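Local structure of hypothetical protein (Pseudomonas aeruginosa, 2H9F) at residues A[71-76]-A[85-90]; A[218-223]-A[261-266]; A[273-278]-A[308-313]. The protein probably isomerises methylaconitate, a tricarboxylate, by shifting its carbon-carbon double bond. All coordinates share one frame; numbering follows the deposited sequence.

Interaction 1 of 3, residues A[71-76]-A[85-90]; sequences KCVILS and VDYLYG
Cys72 and Gly90 face each other as a hydrogen-bonded pair at one end of an antiparallel beta hairpin whose two strands run five residues in register. Their two bonds are nearly straight: Gly90 N reaches Cys72 O at 2.9 Å with an N-H...O angle of 173°. The pairs Ile74-Leu88 and Ser76-Asp86 repeat the pattern, and between them the alpha hydrogens of Val73 and Leu75 point at the carbonyls of Leu88 and Asp86. The tightly packed side is the one bearing Val73, Leu75, Tyr87 and Tyr89, which helix 106-118 covers through Leu108 and Phe115. Here the Tyr87 ring, with CG trans to the backbone N (chi1 158°), turns its edge to Val73, whose CG1 lies 3.8 Å from Tyr87 CD1. Leu75 CD1 comes obliquely to the same ring carbon at 4.0 Å, while Tyr87 OH is held by the backbone O of Cys105. Beside the Cys72-Gly90 pair, at the open end of the hairpin, the aliphatic chain of Lys71 runs past the Tyr89 ring, CG meeting its edge in plane; the amine bonds to Gln91. The other side is looser. Cys72, Ile74 and Leu88 lean on helix 39-49, but the side chains of Ile74 and Leu88 come no nearer than 4.3 Å, CB to CB, and farther along water takes over from side-chain packing. Asp86 is tied back to Ser78 through OD1, and two waters bridge it to Ser76: one gives its hydrogens to Ser76 OG and Asp86 O, the other accepts from Ser76 OG and donates to Asp86 OD2 at 2.9 Å.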
ATOM      1  N   LYS A  71       4.856  -9.191  -3.690  1.00 30.07           N
ATOM      2  CA  LYS A  71       5.905  -9.996  -4.262  1.00 31.07           C
ATOM      3  C   LYS A  71       6.858 -10.601  -3.218  1.00 29.83           C
ATOM      4  O   LYS A  71       7.303  -9.931  -2.321  1.00 29.26           O
ATOM      5  CB  LYS A  71       6.744  -9.111  -5.234  1.00 31.89           C
ATOM      6  CG  LYS A  71       5.990  -8.456  -6.373  1.00 30.30           C
ATOM      7  CD  LYS A  71       6.962  -7.642  -7.269  1.00 34.80           C
ATOM      8  CE  LYS A  71       6.274  -6.695  -8.270  1.00 40.23           C
ATOM      9  NZ  LYS A  71       5.791  -7.331  -9.471  1.00 43.36           N
ATOM     10  N   CYS A  72       7.236 -11.848  -3.428  1.00 28.27           N
ATOM     11  CA  CYS A  72       8.231 -12.532  -2.612  1.00 29.45           C
ATOM     12  C   CYS A  72       9.329 -13.102  -3.526  1.00 32.66           C
ATOM     13  O   CYS A  72       9.045 -13.562  -4.651  1.00 32.26           O
ATOM     14  CB  CYS A  72       7.577 -13.668  -1.856  1.00 32.13           C
ATOM     15  SG  CYS A  72       6.613 -13.096  -0.413  1.00 33.62           S
ATOM     16  N   VAL A  73      10.560 -13.122  -3.026  1.00 32.59           N
ATOM     17  CA  VAL A  73      11.716 -13.596  -3.801  1.00 31.78           C
ATOM     18  C   VAL A  73      12.551 -14.545  -2.956  1.00 31.62           C
ATOM     19  O   VAL A  73      12.785 -14.274  -1.774  1.00 29.63           O
ATOM     20  CB  VAL A  73      12.579 -12.407  -4.247  1.00 29.92           C
ATOM     21  CG1 VAL A  73      13.970 -12.854  -4.826  1.00 30.46           C
ATOM     22  CG2 VAL A  73      11.820 -11.544  -5.256  1.00 32.33           C
ATOM     23  N   ILE A  74      12.920 -15.685  -3.556  1.00 30.16           N
ATOM     24  CA  ILE A  74      13.914 -16.641  -3.014  1.00 29.11           C
ATOM     25  C   ILE A  74      15.216 -16.560  -3.848  1.00 30.49           C
ATOM     26  O   ILE A  74      15.177 -16.627  -5.078  1.00 27.78           O
ATOM     27  CB  ILE A  74      13.416 -18.111  -3.048  1.00 30.08           C
ATOM     28  CG1 ILE A  74      12.073 -18.253  -2.300  1.00 28.40           C
ATOM     29  CG2 ILE A  74      14.499 -19.039  -2.408  1.00 25.52           C
ATOM     30  CD1 ILE A  74      11.381 -19.615  -2.514  1.00 29.17           C
ATOM     31  N   LEU A  75      16.347 -16.353  -3.169  1.00 30.40           N
ATOM     32  CA  LEU A  75      17.695 -16.490  -3.754  1.00 31.69           C
ATOM     33  C   LEU A  75      18.405 -17.655  -3.076  1.00 32.08           C
ATOM     34  O   LEU A  75      18.189 -17.932  -1.878  1.00 30.24           O
ATOM     35  CB  LEU A  75      18.535 -15.235  -3.553  1.00 32.23           C
ATOM     36  CG  LEU A  75      18.681 -14.289  -4.734  1.00 37.33           C
ATOM     37  CD1 LEU A  75      17.381 -13.717  -5.095  1.00 39.65           C
ATOM     38  CD2 LEU A  75      19.665 -13.195  -4.387  1.00 34.49           C
ATOM     39  N   SER A  76      19.191 -18.369  -3.871  1.00 32.50           N
ATOM     40  CA  SER A  76      20.053 -19.446  -3.412  1.00 31.55           C
ATOM     41  C   SER A  76      21.312 -19.441  -4.282  1.00 33.76           C
ATOM     42  O   SER A  76      21.321 -18.861  -5.392  1.00 32.30           O
ATOM     43  CB  SER A  76      19.352 -20.794  -3.541  1.00 32.96           C
ATOM     44  OG  SER A  76      19.022 -21.071  -4.886  1.00 32.03           O
ATOM     45  N   VAL A  85      23.837 -16.912  -8.339  1.00 27.80           N
ATOM     46  CA  VAL A  85      22.602 -17.160  -7.607  1.00 28.46           C
ATOM     47  C   VAL A  85      21.486 -17.606  -8.517  1.00 29.24           C
ATOM     48  O   VAL A  85      21.419 -17.195  -9.668  1.00 29.81           O
ATOM     49  CB  VAL A  85      22.149 -15.906  -6.842  1.00 31.59           C
ATOM     50  CG1 VAL A  85      23.185 -15.583  -5.693  1.00 29.27           C
ATOM     51  CG2 VAL A  85      21.922 -14.711  -7.809  1.00 27.71           C
ATOM     52  N   ASP A  86      20.614 -18.466  -8.001  1.00 30.09           N
ATOM     53  CA  ASP A  86      19.320 -18.706  -8.615  1.00 29.30           C
ATOM     54  C   ASP A  86      18.294 -17.769  -7.997  1.00 30.81           C
ATOM     55  O   ASP A  86      18.237 -17.610  -6.781  1.00 32.35           O
ATOM     56  CB  ASP A  86      18.866 -20.144  -8.420  1.00 30.52           C
ATOM     57  CG  ASP A  86      19.709 -21.128  -9.161  1.00 31.63           C
ATOM     58  OD1 ASP A  86      20.477 -20.703 -10.049  1.00 38.94           O
ATOM     59  OD2 ASP A  86      19.620 -22.347  -8.865  1.00 42.96           O
ATOM     60  N   TYR A  87      17.462 -17.186  -8.850  1.00 31.83           N
ATOM     61  CA  TYR A  87      16.526 -16.146  -8.497  1.00 30.91           C
ATOM     62  C   TYR A  87      15.148 -16.584  -8.906  1.00 32.01           C
ATOM     63  O   TYR A  87      14.874 -16.833 -10.067  1.00 33.95           O
ATOM     64  CB  TYR A  87      16.951 -14.854  -9.189  1.00 34.43           C
ATOM     65  CG  TYR A  87      15.904 -13.792  -9.385  1.00 32.73           C
ATOM     66  CD1 TYR A  87      15.065 -13.431  -8.366  1.00 31.75           C
ATOM     67  CD2 TYR A  87      15.785 -13.124 -10.594  1.00 33.50           C
ATOM     68  CE1 TYR A  87      14.127 -12.434  -8.552  1.00 32.22           C
ATOM     69  CE2 TYR A  87      14.828 -12.137 -10.798  1.00 29.50           C
ATOM     70  CZ  TYR A  87      13.999 -11.801  -9.775  1.00 32.71           C
ATOM     71  OH  TYR A  87      13.048 -10.807  -9.930  1.00 36.45           O
ATOM     72  N   LEU A  88      14.289 -16.725  -7.910  1.00 31.83           N
ATOM     73  CA  LEU A  88      12.918 -17.169  -8.092  1.00 32.80           C
ATOM     74  C   LEU A  88      11.987 -16.087  -7.570  1.00 34.37           C
ATOM     75  O   LEU A  88      12.176 -15.605  -6.463  1.00 32.38           O
ATOM     76  CB  LEU A  88      12.709 -18.456  -7.298  1.00 36.27           C
ATOM     77  CG  LEU A  88      11.753 -19.524  -7.815  1.00 39.72           C
ATOM     78  CD1 LEU A  88      12.046 -19.938  -9.238  1.00 40.51           C
ATOM     79  CD2 LEU A  88      11.813 -20.727  -6.850  1.00 38.29           C
ATOM     80  N   TYR A  89      10.973 -15.729  -8.353  1.00 33.88           N
ATOM     81  CA  TYR A  89      10.070 -14.648  -8.022  1.00 33.91           C
ATOM     82  C   TYR A  89       8.617 -15.162  -8.024  1.00 33.92           C
ATOM     83  O   TYR A  89       8.184 -15.872  -8.947  1.00 33.16           O
ATOM     84  CB  TYR A  89      10.332 -13.526  -9.008  1.00 39.99           C
ATOM     85  CG  TYR A  89       9.151 -12.716  -9.369  1.00 43.88           C
ATOM     86  CD1 TYR A  89       8.526 -11.911  -8.426  1.00 47.66           C
ATOM     87  CD2 TYR A  89       8.656 -12.729 -10.665  1.00 46.23           C
ATOM     88  CE1 TYR A  89       7.408 -11.138  -8.767  1.00 49.84           C
ATOM     89  CE2 TYR A  89       7.544 -11.979 -11.019  1.00 45.93           C
ATOM     90  CZ  TYR A  89       6.923 -11.187 -10.072  1.00 51.18           C
ATOM     91  OH  TYR A  89       5.824 -10.427 -10.431  1.00 55.93           O
ATOM     92  N   GLY A  90       7.913 -14.896  -6.922  1.00 32.46           N
ATOM     93  CA  GLY A  90       6.507 -15.250  -6.733  1.00 29.99           C
ATOM     94  C   GLY A  90       5.625 -14.014  -6.676  1.00 30.47           C
ATOM     95  O   GLY A  90       5.827 -13.153  -5.829  1.00 33.11           O
TER
HETATM   96  O   HOH W   1      16.520 -19.607  -5.445  1.00 41.18           O
HETATM   97  O   HOH W   2      19.435 -23.233  -6.085  1.00 52.93           O

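Interaction 2 of 3, residues A[218-223]-A[261-266]; sequences GIPTVF and MGLIKT
Pro220 and Met261, a selenomethionine, meet through carbon alone: the methyl CE of Met261 sits 3.9 Å from Pro220 CB, near the start of strand 220-225. On the same proline carbon Leu263 places one branch, with CD1 3.7 Å from Pro220 CB, so the pyrrolidine ring is touched by two side chains from the turn after helix 244-260. The third contact lies one residue further along the strand from Thr221: Val222 CG2 packs against Met261 SE at 3.9 Å, the two side chains lying alongside one another and pointing opposite ways. Met261 can serve both partners because its chain runs extended to the selenium and then bends at the last torsion (chi3 92°), which turns CE away from Val222 and over Pro220.

Outside this apolar shell, neighbouring strands and loops position the partners. Thr221, whose CB points away from the contact, bonds through OG1 to Ile219 O at 2.9 Å, a donor standing well above the carbonyl plane, which links Thr221 to the carbonyl two residues earlier. Met214 of strand 208-216 lies against both Val222 and Met261, and Leu263 also rests on Pro277. On the opposing side Gly262, at positive phi (78°), ends helix 244-260 and redirects the chain, bringing Met261 and Leu263 together onto the strand: a Schellman motif at the C-terminal end of helix 244-260, whose flanking side chains pack on strand 220-225.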
ATOM      1  N   GLY A 218      11.436  -5.841 -27.315  1.00 41.66           N
ATOM      2  CA  GLY A 218      10.769  -5.247 -26.159  1.00 42.27           C
ATOM      3  C   GLY A 218       9.271  -5.332 -26.371  1.00 42.57           C
ATOM      4  O   GLY A 218       8.556  -6.032 -25.627  1.00 41.17           O
ATOM      5  N   ILE A 219       8.809  -4.616 -27.395  1.00 41.70           N
ATOM      6  CA  ILE A 219       7.411  -4.591 -27.784  1.00 41.51           C
ATOM      7  C   ILE A 219       7.395  -4.206 -29.262  1.00 40.91           C
ATOM      8  O   ILE A 219       8.257  -3.474 -29.696  1.00 38.20           O
ATOM      9  CB  ILE A 219       6.626  -3.592 -26.914  1.00 42.07           C
ATOM     10  CG1 ILE A 219       5.118  -3.796 -27.089  1.00 43.87           C
ATOM     11  CG2 ILE A 219       6.991  -2.167 -27.215  1.00 38.81           C
ATOM     12  CD1 ILE A 219       4.287  -3.303 -25.886  1.00 40.91           C
ATOM     13  N   PRO A 220       6.454  -4.739 -30.055  1.00 40.07           N
ATOM     14  CA  PRO A 220       6.338  -4.255 -31.434  1.00 39.21           C
ATOM     15  C   PRO A 220       6.137  -2.737 -31.450  1.00 40.52           C
ATOM     16  O   PRO A 220       5.235  -2.237 -30.787  1.00 42.19           O
ATOM     17  CB  PRO A 220       5.109  -4.992 -31.950  1.00 40.67           C
ATOM     18  CG  PRO A 220       5.159  -6.283 -31.195  1.00 40.62           C
ATOM     19  CD  PRO A 220       5.449  -5.760 -29.785  1.00 40.42           C
ATOM     20  N   THR A 221       7.038  -2.029 -32.125  1.00 38.02           N
ATOM     21  CA  THR A 221       7.021  -0.598 -32.193  1.00 38.71           C
ATOM     22  C   THR A 221       7.214  -0.126 -33.635  1.00 38.85           C
ATOM     23  O   THR A 221       8.049  -0.654 -34.386  1.00 38.35           O
ATOM     24  CB  THR A 221       8.157   0.016 -31.290  1.00 38.83           C
ATOM     25  OG1 THR A 221       8.122  -0.588 -29.987  1.00 38.21           O
ATOM     26  CG2 THR A 221       8.003   1.524 -31.153  1.00 37.10           C
ATOM     27  N   VAL A 222       6.397   0.842 -34.016  1.00 39.33           N
ATOM     28  CA  VAL A 222       6.545   1.580 -35.252  1.00 40.15           C
ATOM     29  C   VAL A 222       7.229   2.905 -34.959  1.00 39.71           C
ATOM     30  O   VAL A 222       6.693   3.752 -34.232  1.00 41.59           O
ATOM     31  CB  VAL A 222       5.180   1.872 -35.912  1.00 40.32           C
ATOM     32  CG1 VAL A 222       5.411   2.462 -37.272  1.00 40.26           C
ATOM     33  CG2 VAL A 222       4.332   0.583 -36.024  1.00 38.21           C
ATOM     34  N   PHE A 223       8.438   3.083 -35.506  1.00 40.42           N
ATOM     35  CA  PHE A 223       9.193   4.339 -35.350  1.00 36.62           C
ATOM     36  C   PHE A 223       9.175   5.187 -36.612  1.00 35.58           C
ATOM     37  O   PHE A 223       9.476   4.692 -37.671  1.00 30.66           O
ATOM     38  CB  PHE A 223      10.701   4.100 -35.027  1.00 39.60           C
ATOM     39  CG  PHE A 223      10.990   3.584 -33.630  1.00 36.72           C
ATOM     40  CD1 PHE A 223      10.996   4.436 -32.552  1.00 37.81           C
ATOM     41  CD2 PHE A 223      11.268   2.239 -33.412  1.00 38.42           C
ATOM     42  CE1 PHE A 223      11.306   3.962 -31.277  1.00 33.97           C
ATOM     43  CE2 PHE A 223      11.561   1.764 -32.139  1.00 35.16           C
ATOM     44  CZ  PHE A 223      11.572   2.634 -31.076  1.00 39.16           C
HETATM   45  N   MSE A 261       3.171  -4.784 -40.328  1.00 44.33           N
HETATM   46  CA  MSE A 261       3.881  -5.735 -39.468  1.00 44.04           C
HETATM   47  C   MSE A 261       3.162  -7.085 -39.353  1.00 46.22           C
HETATM   48  O   MSE A 261       3.686  -8.032 -38.727  1.00 50.77           O
HETATM   49  CB  MSE A 261       4.038  -5.156 -38.062  1.00 43.79           C
HETATM   50  CG  MSE A 261       5.021  -4.025 -37.982  1.00 42.84           C
HETATM   51 SE   MSE A 261       5.091  -3.253 -36.265  0.70 39.90          SE
HETATM   52  CE  MSE A 261       6.532  -4.286 -35.470  1.00 37.09           C
ATOM     53  N   GLY A 262       1.962  -7.183 -39.914  1.00 46.49           N
ATOM     54  CA  GLY A 262       1.189  -8.439 -39.852  1.00 46.18           C
ATOM     55  C   GLY A 262       0.498  -8.679 -38.508  1.00 46.77           C
ATOM     56  O   GLY A 262       0.004  -9.773 -38.239  1.00 44.91           O
ATOM     57  N   LEU A 263       0.441  -7.655 -37.666  1.00 45.70           N
ATOM     58  CA  LEU A 263      -0.188  -7.760 -36.345  1.00 46.93           C
ATOM     59  C   LEU A 263      -1.719  -7.714 -36.417  1.00 48.67           C
ATOM     60  O   LEU A 263      -2.402  -8.175 -35.491  1.00 50.03           O
ATOM     61  CB  LEU A 263       0.315  -6.641 -35.430  1.00 46.46           C
ATOM     62  CG  LEU A 263       1.793  -6.727 -35.030  1.00 44.97           C
ATOM     63  CD1 LEU A 263       2.231  -5.446 -34.307  1.00 40.68           C
ATOM     64  CD2 LEU A 263       2.047  -7.983 -34.170  1.00 41.59           C
ATOM     65  N   ILE A 264      -2.247  -7.131 -37.496  1.00 48.65           N
ATOM     66  CA  ILE A 264      -3.674  -7.191 -37.807  1.00 47.16           C
ATOM     67  C   ILE A 264      -3.861  -7.430 -39.295  1.00 48.83           C
ATOM     68  O   ILE A 264      -3.022  -7.040 -40.113  1.00 46.96           O
ATOM     69  CB  ILE A 264      -4.435  -5.914 -37.374  1.00 45.72           C
ATOM     70  CG1 ILE A 264      -3.880  -4.651 -38.055  1.00 46.94           C
ATOM     71  CG2 ILE A 264      -4.359  -5.749 -35.872  1.00 46.92           C
ATOM     72  CD1 ILE A 264      -4.498  -3.357 -37.554  1.00 40.70           C
ATOM     73  N   LYS A 265      -4.964  -8.097 -39.631  1.00 52.31           N
ATOM     74  CA  LYS A 265      -5.315  -8.379 -41.018  1.00 53.45           C
ATOM     75  C   LYS A 265      -6.096  -7.202 -41.634  1.00 54.45           C
ATOM     76  O   LYS A 265      -6.024  -6.969 -42.842  1.00 54.18           O
ATOM     77  CB  LYS A 265      -6.102  -9.694 -41.111  1.00 53.83           C
ATOM     78  CG  LYS A 265      -5.290 -10.956 -40.705  1.00 55.40           C
ATOM     79  N   THR A 266      -6.799  -6.434 -40.804  1.00 55.34           N
ATOM     80  CA  THR A 266      -7.665  -5.361 -41.297  1.00 56.46           C
ATOM     81  C   THR A 266      -7.625  -4.124 -40.389  1.00 56.22           C
ATOM     82  O   THR A 266      -7.489  -4.273 -39.193  1.00 57.10           O
ATOM     83  CB  THR A 266      -9.110  -5.877 -41.408  1.00 56.55           C
ATOM     84  OG1 THR A 266      -9.999  -4.765 -41.450  1.00 60.12           O
ATOM     85  CG2 THR A 266      -9.479  -6.778 -40.221  1.00 56.17           C
TER

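Interaction 3 of 3, residues A[273-278]-A[308-313]; sequences RQHTPK and LSMGKL. With SO4 (sulfate ion), chain F.
A type I' beta turn from Ser309 to Lys312, linking strands 303-309 and 312-313, packs against the loop ending at Lys278, beside a bound sulfate ion. Met310, a selenomethionine in the turn, lays its side chain over one face of the His275 imidazole: SE stands 3.6 Å from the ring centroid, 23° off the normal, and CE follows over the same face as a CH-pi contact. Two bends along the chain fold it back so that both atoms reach the ring. The imidazole is gripped at its edge as well, since His275 ND1 donates in the ring plane to O4 of the sulfate at 2.8 Å, with an angle of 162° at the hydrogen.

The same sulfate oxygen accepts from Lys278 NZ, also at 2.8 Å. Lys278 opens strand 278-283, which runs between strands 220-225 and 303-309, and its side chain reaches toward the turn. Four acceptors surround NZ, more than its three hydrogens can serve at full strength: sulfate O4, Ser309 OG at 2.7 Å, a water and, weakly, His275 O. Ser309 meets it because OG swings trans to the backbone N (chi1 -174°). The water accepts from both Lys278 NZ and Met310 N and donates to Gln274 O, linking loop to turn. The sulfate probably came from the crystallisation liquor; that a histidine and a lysine hold it is consistent with a site suited to anions. Gln274 turns its amide to Ala270 and Glu251, while its CB lies 4.1 Å from Met310 SE.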
ATOM      1  N   ARG A 273      -7.322  -3.487 -30.706  1.00 56.90           N
ATOM      2  CA  ARG A 273      -5.935  -3.849 -30.431  1.00 57.73           C
ATOM      3  C   ARG A 273      -5.134  -2.574 -30.248  1.00 53.58           C
ATOM      4  O   ARG A 273      -4.379  -2.160 -31.117  1.00 50.95           O
ATOM      5  CB  ARG A 273      -5.350  -4.703 -31.552  1.00 59.80           C
ATOM      6  CG  ARG A 273      -3.985  -5.322 -31.185  1.00 64.45           C
ATOM      7  CD  ARG A 273      -3.043  -5.453 -32.402  1.00 65.17           C
ATOM      8  NE  ARG A 273      -1.763  -6.095 -32.063  1.00 67.71           N
ATOM      9  CZ  ARG A 273      -1.593  -7.411 -31.907  1.00 71.46           C
ATOM     10  NH1 ARG A 273      -2.609  -8.256 -32.052  1.00 73.99           N
ATOM     11  NH2 ARG A 273      -0.393  -7.894 -31.599  1.00 71.22           N
ATOM     12  N   GLN A 274      -5.333  -1.954 -29.098  1.00 50.07           N
ATOM     13  CA  GLN A 274      -4.801  -0.635 -28.826  1.00 48.93           C
ATOM     14  C   GLN A 274      -3.425  -0.669 -28.150  1.00 45.92           C
ATOM     15  O   GLN A 274      -2.768   0.361 -28.073  1.00 48.97           O
ATOM     16  CB  GLN A 274      -5.802   0.157 -27.961  1.00 49.37           C
ATOM     17  CG  GLN A 274      -7.054   0.638 -28.707  1.00 46.83           C
ATOM     18  CD  GLN A 274      -6.738   1.675 -29.794  1.00 49.72           C
ATOM     19  OE1 GLN A 274      -6.199   2.765 -29.509  1.00 39.56           O
ATOM     20  NE2 GLN A 274      -7.059   1.335 -31.049  1.00 41.91           N
ATOM     21  N   HIS A 275      -2.996  -1.836 -27.669  1.00 45.74           N
ATOM     22  CA  HIS A 275      -1.765  -1.942 -26.871  1.00 45.68           C
ATOM     23  C   HIS A 275      -0.509  -2.101 -27.700  1.00 44.10           C
ATOM     24  O   HIS A 275       0.535  -1.604 -27.311  1.00 44.23           O
ATOM     25  CB  HIS A 275      -1.831  -3.094 -25.873  1.00 46.50           C
ATOM     26  CG  HIS A 275      -2.845  -2.898 -24.795  1.00 49.81           C
ATOM     27  ND1 HIS A 275      -2.569  -2.215 -23.629  1.00 49.90           N
ATOM     28  CD2 HIS A 275      -4.139  -3.287 -24.710  1.00 51.63           C
ATOM     29  CE1 HIS A 275      -3.650  -2.196 -22.870  1.00 51.55           C
ATOM     30  NE2 HIS A 275      -4.618  -2.835 -23.505  1.00 54.07           N
ATOM     31  N   THR A 276      -0.600  -2.821 -28.811  1.00 42.52           N
ATOM     32  CA  THR A 276       0.529  -3.001 -29.700  1.00 43.24           C
ATOM     33  C   THR A 276       0.048  -2.863 -31.138  1.00 44.25           C
ATOM     34  O   THR A 276      -1.100  -3.180 -31.423  1.00 44.28           O
ATOM     35  CB  THR A 276       1.200  -4.383 -29.538  1.00 43.86           C
ATOM     36  OG1 THR A 276       0.292  -5.423 -29.907  1.00 45.49           O
ATOM     37  CG2 THR A 276       1.649  -4.602 -28.128  1.00 46.70           C
ATOM     38  N   PRO A 277       0.919  -2.397 -32.048  1.00 42.46           N
ATOM     39  CA  PRO A 277       2.263  -1.900 -31.767  1.00 40.42           C
ATOM     40  C   PRO A 277       2.186  -0.547 -31.095  1.00 38.77           C
ATOM     41  O   PRO A 277       1.148   0.095 -31.144  1.00 37.19           O
ATOM     42  CB  PRO A 277       2.874  -1.775 -33.158  1.00 40.95           C
ATOM     43  CG  PRO A 277       1.737  -1.462 -34.021  1.00 41.31           C
ATOM     44  CD  PRO A 277       0.640  -2.378 -33.493  1.00 42.78           C
ATOM     45  N   LYS A 278       3.254  -0.130 -30.445  1.00 37.34           N
ATOM     46  CA  LYS A 278       3.385   1.275 -30.049  1.00 38.29           C
ATOM     47  C   LYS A 278       3.810   2.122 -31.250  1.00 39.07           C
ATOM     48  O   LYS A 278       4.226   1.578 -32.276  1.00 37.46           O
ATOM     49  CB  LYS A 278       4.397   1.429 -28.919  1.00 37.87           C
ATOM     50  CG  LYS A 278       4.083   0.552 -27.680  1.00 43.46           C
ATOM     51  CD  LYS A 278       2.672   0.759 -27.159  1.00 42.98           C
ATOM     52  CE  LYS A 278       2.428   0.198 -25.741  1.00 43.01           C
ATOM     53  NZ  LYS A 278       0.991   0.476 -25.268  1.00 42.12           N
ATOM     54  N   LEU A 308       3.680   7.273 -27.964  1.00 39.54           N
ATOM     55  CA  LEU A 308       2.299   7.263 -27.512  1.00 39.41           C
ATOM     56  C   LEU A 308       1.995   5.887 -26.960  1.00 40.45           C
ATOM     57  O   LEU A 308       2.457   4.882 -27.495  1.00 35.89           O
ATOM     58  CB  LEU A 308       1.324   7.571 -28.660  1.00 39.04           C
ATOM     59  CG  LEU A 308       1.276   9.020 -29.138  1.00 41.35           C
ATOM     60  CD1 LEU A 308       2.337   9.251 -30.165  1.00 40.77           C
ATOM     61  CD2 LEU A 308      -0.089   9.403 -29.725  1.00 39.19           C
ATOM     62  N   SER A 309       1.231   5.842 -25.873  1.00 39.47           N
ATOM     63  CA  SER A 309       0.643   4.574 -25.427  1.00 38.84           C
ATOM     64  C   SER A 309      -0.870   4.775 -25.206  1.00 38.24           C
ATOM     65  O   SER A 309      -1.305   5.796 -24.676  1.00 37.75           O
ATOM     66  CB  SER A 309       1.299   4.066 -24.144  1.00 38.90           C
ATOM     67  OG  SER A 309       0.807   2.761 -23.820  1.00 37.54           O
HETATM   68  N   MSE A 310      -1.658   3.816 -25.660  1.00 37.99           N
HETATM   69  CA  MSE A 310      -3.105   3.903 -25.505  1.00 39.19           C
HETATM   70  C   MSE A 310      -3.619   5.274 -25.955  1.00 38.11           C
HETATM   71  O   MSE A 310      -4.464   5.878 -25.300  1.00 39.69           O
HETATM   72  CB  MSE A 310      -3.494   3.616 -24.049  1.00 38.87           C
HETATM   73  CG  MSE A 310      -2.928   2.296 -23.519  1.00 40.98           C
HETATM   74 SE   MSE A 310      -3.525   0.824 -24.595  0.70 46.84          SE
HETATM   75  CE  MSE A 310      -5.296   0.776 -23.899  1.00 38.35           C
ATOM     76  N   GLY A 311      -3.101   5.763 -27.073  1.00 34.93           N
ATOM     77  CA  GLY A 311      -3.693   6.920 -27.733  1.00 38.25           C
ATOM     78  C   GLY A 311      -3.275   8.262 -27.177  1.00 38.64           C
ATOM     79  O   GLY A 311      -3.856   9.290 -27.529  1.00 43.80           O
ATOM     80  N   LYS A 312      -2.280   8.278 -26.299  1.00 39.15           N
ATOM     81  CA  LYS A 312      -1.820   9.532 -25.705  1.00 37.04           C
ATOM     82  C   LYS A 312      -0.296   9.573 -25.620  1.00 37.42           C
ATOM     83  O   LYS A 312       0.350   8.548 -25.441  1.00 34.78           O
ATOM     84  CB  LYS A 312      -2.400   9.674 -24.307  1.00 39.65           C
ATOM     85  CG  LYS A 312      -3.939   9.890 -24.240  1.00 42.19           C
ATOM     86  CD  LYS A 312      -4.360  11.312 -24.658  1.00 47.01           C
ATOM     87  CE  LYS A 312      -5.874  11.565 -24.468  1.00 48.21           C
ATOM     88  NZ  LYS A 312      -6.210  12.275 -23.184  1.00 53.25           N
ATOM     89  N   LEU A 313       0.295  10.759 -25.753  1.00 35.56           N
ATOM     90  CA  LEU A 313       1.741  10.895 -25.563  1.00 36.41           C
ATOM     91  C   LEU A 313       2.103  10.494 -24.123  1.00 37.81           C
ATOM     92  O   LEU A 313       1.507  11.009 -23.165  1.00 38.81           O
ATOM     93  CB  LEU A 313       2.191  12.365 -25.788  1.00 34.95           C
ATOM     94  CG  LEU A 313       3.702  12.551 -25.938  1.00 36.41           C
ATOM     95  CD1 LEU A 313       4.222  11.833 -27.180  1.00 36.46           C
ATOM     96  CD2 LEU A 313       4.017  14.033 -25.986  1.00 34.87           C
TER
HETATM   97  S   SO4 F 400       1.030  -2.359 -22.857  1.00 73.89           S
HETATM   98  O1  SO4 F 400       0.871  -3.646 -23.558  1.00 76.65           O
HETATM   99  O2  SO4 F 400       0.864  -2.482 -21.402  1.00 69.99           O
HETATM  100  O3  SO4 F 400       2.427  -1.973 -23.064  1.00 77.48           O
HETATM  101  O4  SO4 F 400       0.073  -1.374 -23.414  1.00 70.89           O
HETATM  102  O   HOH W   3      -0.578   1.732 -27.104  1.00 43.16           O

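The three contacts follow one another along the chain, interaction 1 closing before interaction 2 opens and interaction 3 coming last. The hairpin 71-76/85-90 lies on the opposite side of the chain's centre from the other two, 34 Å and 32 Å away centre to centre, with nearest atoms about 16 Å and 17 Å apart. Interactions 2 and 3 are neighbours, 11 Å between centres, joined where strands 220-225 and 278-283 run parallel: Lys278 N lies 2.9 Å from Pro220 O, and Val222 N 2.9 Å from Lys278 O, both probable hydrogen bonds. The hairpin thus belongs to a separate region of the fold, while interactions 2 and 3 form one continuous patch through Lys278.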